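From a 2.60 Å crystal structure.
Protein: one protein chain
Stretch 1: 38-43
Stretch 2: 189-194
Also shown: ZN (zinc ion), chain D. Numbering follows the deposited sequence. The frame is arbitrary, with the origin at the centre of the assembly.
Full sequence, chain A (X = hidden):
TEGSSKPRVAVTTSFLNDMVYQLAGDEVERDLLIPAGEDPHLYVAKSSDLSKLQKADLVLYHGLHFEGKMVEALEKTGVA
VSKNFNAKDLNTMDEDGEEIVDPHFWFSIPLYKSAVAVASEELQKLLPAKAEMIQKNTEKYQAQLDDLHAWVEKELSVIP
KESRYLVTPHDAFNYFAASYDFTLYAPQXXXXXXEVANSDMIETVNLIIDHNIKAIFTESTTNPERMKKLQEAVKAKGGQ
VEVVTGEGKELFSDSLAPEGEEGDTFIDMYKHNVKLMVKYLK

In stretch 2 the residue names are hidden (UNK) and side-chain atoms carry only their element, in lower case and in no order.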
ATOM      1  N   GLU A  38       5.221 -10.014   3.081  1.00 57.23           N
ATOM      2  CA  GLU A  38       5.228  -9.810   4.526  1.00 57.71           C
ATOM      3  C   GLU A  38       4.572  -8.482   4.903  1.00 59.41           C
ATOM      4  O   GLU A  38       4.311  -7.640   4.042  1.00 53.44           O
ATOM      5  CB  GLU A  38       6.649  -9.893   5.086  1.00 60.45           C
ATOM      6  CG  GLU A  38       7.308 -11.251   4.895  1.00 63.83           C
ATOM      7  CD  GLU A  38       8.577 -11.411   5.713  1.00 71.40           C
ATOM      8  OE1 GLU A  38       8.652 -10.838   6.822  1.00 73.82           O
ATOM      9  OE2 GLU A  38       9.497 -12.121   5.253  1.00 68.90           O
ATOM     10  N   ASP A  39       4.311  -8.301   6.192  1.00 46.59           N
ATOM     11  CA  ASP A  39       3.576  -7.137   6.668  1.00 40.78           C
ATOM     12  C   ASP A  39       4.455  -6.194   7.482  1.00 43.28           C
ATOM     13  O   ASP A  39       4.849  -6.515   8.600  1.00 44.28           O
ATOM     14  CB  ASP A  39       2.383  -7.588   7.508  1.00 42.37           C
ATOM     15  CG  ASP A  39       1.524  -6.433   7.969  1.00 48.24           C
ATOM     16  OD1 ASP A  39       1.926  -5.267   7.771  1.00 46.96           O
ATOM     17  OD2 ASP A  39       0.440  -6.694   8.531  1.00 49.37           O
ATOM     18  N   PRO A  40       4.754  -5.013   6.920  1.00 58.72           N
ATOM     19  CA  PRO A  40       5.583  -4.004   7.588  1.00 56.82           C
ATOM     20  C   PRO A  40       4.997  -3.564   8.926  1.00 61.71           C
ATOM     21  O   PRO A  40       5.753  -3.174   9.812  1.00 62.75           O
ATOM     22  CB  PRO A  40       5.577  -2.838   6.594  1.00 54.34           C
ATOM     23  CG  PRO A  40       5.311  -3.475   5.272  1.00 52.93           C
ATOM     24  CD  PRO A  40       4.362  -4.597   5.564  1.00 58.22           C
ATOM     25  N   HIS A  41       3.677  -3.628   9.071  1.00 51.59           N
ATOM     26  CA  HIS A  41       3.034  -3.253  10.324  1.00 51.66           C
ATOM     27  C   HIS A  41       3.604  -4.048  11.491  1.00 53.72           C
ATOM     28  O   HIS A  41       3.678  -3.552  12.614  1.00 58.64           O
ATOM     29  CB  HIS A  41       1.524  -3.491  10.257  1.00 53.51           C
ATOM     30  CG  HIS A  41       0.784  -2.492   9.424  1.00 50.77           C
ATOM     31  ND1 HIS A  41       0.668  -1.168   9.782  1.00 49.59           N
ATOM     32  CD2 HIS A  41       0.099  -2.631   8.266  1.00 48.77           C
ATOM     33  CE1 HIS A  41      -0.043  -0.529   8.871  1.00 51.02           C
ATOM     34  NE2 HIS A  41      -0.402  -1.395   7.940  1.00 51.29           N
ATOM     35  N   LEU A  42       4.008  -5.284  11.215  1.00 41.97           N
ATOM     36  CA  LEU A  42       4.413  -6.210  12.266  1.00 43.86           C
ATOM     37  C   LEU A  42       5.902  -6.533  12.230  1.00 46.24           C
ATOM     38  O   LEU A  42       6.462  -7.016  13.214  1.00 48.76           O
ATOM     39  CB  LEU A  42       3.616  -7.510  12.151  1.00 41.25           C
ATOM     40  CG  LEU A  42       2.109  -7.357  11.970  1.00 43.82           C
ATOM     41  CD1 LEU A  42       1.453  -8.718  11.809  1.00 43.62           C
ATOM     42  CD2 LEU A  42       1.507  -6.598  13.141  1.00 47.55           C
ATOM     43  N   TYR A  43       6.538  -6.272  11.094  1.00 57.85           N
ATOM     44  CA  TYR A  43       7.938  -6.634  10.914  1.00 59.98           C
ATOM     45  C   TYR A  43       8.795  -6.120  12.062  1.00 62.59           C
ATOM     46  O   TYR A  43       8.717  -4.950  12.435  1.00 62.48           O
ATOM     47  CB  TYR A  43       8.469  -6.101   9.584  1.00 56.12           C
ATOM     48  CG  TYR A  43       9.728  -6.790   9.110  1.00 55.77           C
ATOM     49  CD1 TYR A  43       9.662  -7.915   8.298  1.00 57.28           C
ATOM     50  CD2 TYR A  43      10.982  -6.317   9.473  1.00 54.88           C
ATOM     51  CE1 TYR A  43      10.809  -8.551   7.858  1.00 57.66           C
ATOM     52  CE2 TYR A  43      12.136  -6.947   9.037  1.00 58.78           C
ATOM     53  CZ  TYR A  43      12.043  -8.064   8.231  1.00 59.32           C
ATOM     54  OH  TYR A  43      13.185  -8.694   7.795  1.00 59.78           O
ATOM     55  N   UNK A 189      -8.723  -1.693  11.892  1.00 58.29           N
ATOM     56  CA  UNK A 189      -8.311  -0.307  11.781  1.00 62.96           C
ATOM     57  C   UNK A 189      -7.279  -0.065  10.697  1.00 62.74           C
ATOM     58  O   UNK A 189      -7.191  -0.813   9.722  1.00 60.38           O
ATOM     59  N   UNK A 190      -6.495   0.991  10.876  1.00 45.05           N
ATOM     60  CA  UNK A 190      -5.483   1.379   9.905  1.00 42.80           C
ATOM     61  C   UNK A 190      -4.259   0.468   9.972  1.00 44.04           C
ATOM     62  O   UNK A 190      -3.685   0.104   8.946  1.00 40.71           O
ATOM     63  c   UNK A 190      -5.569   3.696   8.956  1.00 39.83           C
ATOM     64  c   UNK A 190      -5.065   2.845  10.105  1.00 39.64           C
ATOM     65  c   UNK A 190      -3.558   2.961  10.248  1.00 45.38           C
ATOM     66  N   UNK A 191      -3.865   0.101  11.187  1.00 41.16           N
ATOM     67  CA  UNK A 191      -2.767  -0.836  11.376  1.00 39.30           C
ATOM     68  C   UNK A 191      -3.312  -2.250  11.461  1.00 39.42           C
ATOM     69  O   UNK A 191      -4.489  -2.450  11.751  1.00 42.60           O
ATOM     70  c   UNK A 191      -1.985  -0.503  12.647  1.00 42.03           C
ATOM     71  o   UNK A 191      -0.961  -1.453  12.878  1.00 43.03           O
ATOM     72  N   UNK A 192      -2.458  -3.230  11.200  1.00 62.21           N
ATOM     73  CA  UNK A 192      -2.865  -4.623  11.293  1.00 63.98           C
ATOM     74  C   UNK A 192      -2.410  -5.197  12.623  1.00 71.68           C
ATOM     75  O   UNK A 192      -2.585  -6.385  12.890  1.00 72.47           O
ATOM     76  c   UNK A 192      -2.457  -4.786   8.818  1.00 65.10           C
ATOM     77  c   UNK A 192      -2.257  -5.467  10.163  1.00 63.89           C
ATOM     78  o   UNK A 192      -0.858  -5.649  10.406  1.00 66.91           O
ATOM     79  N   UNK A 193      -1.823  -4.343  13.456  1.00 84.24           N
ATOM     80  CA  UNK A 193      -1.309  -4.770  14.750  1.00 85.41           C
ATOM     81  C   UNK A 193      -2.364  -4.610  15.840  1.00 87.89           C
ATOM     82  O   UNK A 193      -2.236  -3.764  16.723  1.00 87.99           O
ATOM     83  o   UNK A 193       1.695  -3.958  16.727  1.00101.15           O
ATOM     84  o   UNK A 193       0.260  -5.619  16.807  1.00100.25           O
ATOM     85  c   UNK A 193      -0.052  -3.976  15.111  1.00 87.98           C
ATOM     86  c   UNK A 193       0.686  -4.559  16.300  1.00 97.17           C
ATOM     87  N   UNK A 194      -3.410  -5.426  15.765  1.00 59.54           N
ATOM     88  CA  UNK A 194      -4.461  -5.437  16.776  1.00 62.92           C
ATOM     89  C   UNK A 194      -5.411  -6.598  16.529  1.00 68.09           C
ATOM     90  O   UNK A 194      -5.511  -7.101  15.411  1.00 67.82           O
ATOM     91  c   UNK A 194      -5.243  -4.121  16.764  1.00 61.89           C
ATOM     92  o   UNK A 194      -6.296  -4.171  15.815  1.00 61.59           O
TER
HETATM   93 ZN    ZN D 401      -1.952  -1.892   6.081  1.00 48.28          ZN

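Position 189 carries no side-chain atoms beyond its CA, and no atom of stretch 1 comes near it. A backbone without a CB can only be glycine, so this residue is Gly189. Stretch 1 does not account for the absence of a side chain, because there is room for a CB on this side.

At position 190 three carbons are present, one bonded to CA and carrying the other two. The side chain points sideways, and the nearer of its two terminal carbons is 5.1 Å from CE1 of His41; the approach is made instead by the main chain, whose O lies 3.7 Å from CE1 of His41. A short side chain of three carbons, branched at CB, identifies Val190. Its chi1 of 127° falls between the usual wells.

Position 191 has one carbon followed by one oxygen, without branching. The oxygen lies 3.5 Å from ND1 of His41, and the CA sits over one face of the imidazole, 4.0 Å from the ring centroid and 25° off the ring normal, in a CH-pi contact. One carbon and a terminal oxygen make this Ser191, with chi1 in the t well.

Position 192 again has a carbon on CA, but this one is branched, bearing one oxygen and one carbon. The side chain points toward stretch 1, and its oxygen is 2.5 Å from OD2 of Asp39 and 3.2 Å from CB of His41. With one oxygen and one carbon on CB, the residue is Thr192, with chi1 in the p well. Its OG1 donates a short hydrogen bond to Asp39 OD2.

The side chain of position 193 consists of two carbons, the second ending in two oxygens, a carboxylate on a single methylene. It points sideways, and its CB packs 3.6 Å from CD2 of Leu42. This is Asp193; its backbone N donates a 3.1 Å hydrogen bond to OG of Ser191, linking the backbone two residues on to that hydroxyl.

Position 194 has one carbon and one oxygen, and its CB, the side-chain atom nearest stretch 1, is still 8.1 Å from CD2 of Leu42. It is Ser194, whose backbone N makes a weak 3.1 Å hydrogen bond to O of Thr192.

The contact joins two irregular segments and buries 259 Å² in all, with His41 and Thr192 contributing the largest shares. Asp39 links the two stretches through its carboxylate: OD2 accepts the hydrogen bond from Thr192 OG1, while OD1 accepts one of 2.7 Å from the backbone N of His41. The same side chain therefore holds the local fold of stretch 1 and fastens the second loop to it. His41 meets that loop with its ring, one face lying beneath Ser191 CA and Thr192 N, while its NE2 binds the zinc ion at 2.5 Å. Leu42 completes the contact at the exposed margin, its CD2 reaching 3.7 Å from Thr192 OG1.

Stretch 2 (189-194) GVSTDS
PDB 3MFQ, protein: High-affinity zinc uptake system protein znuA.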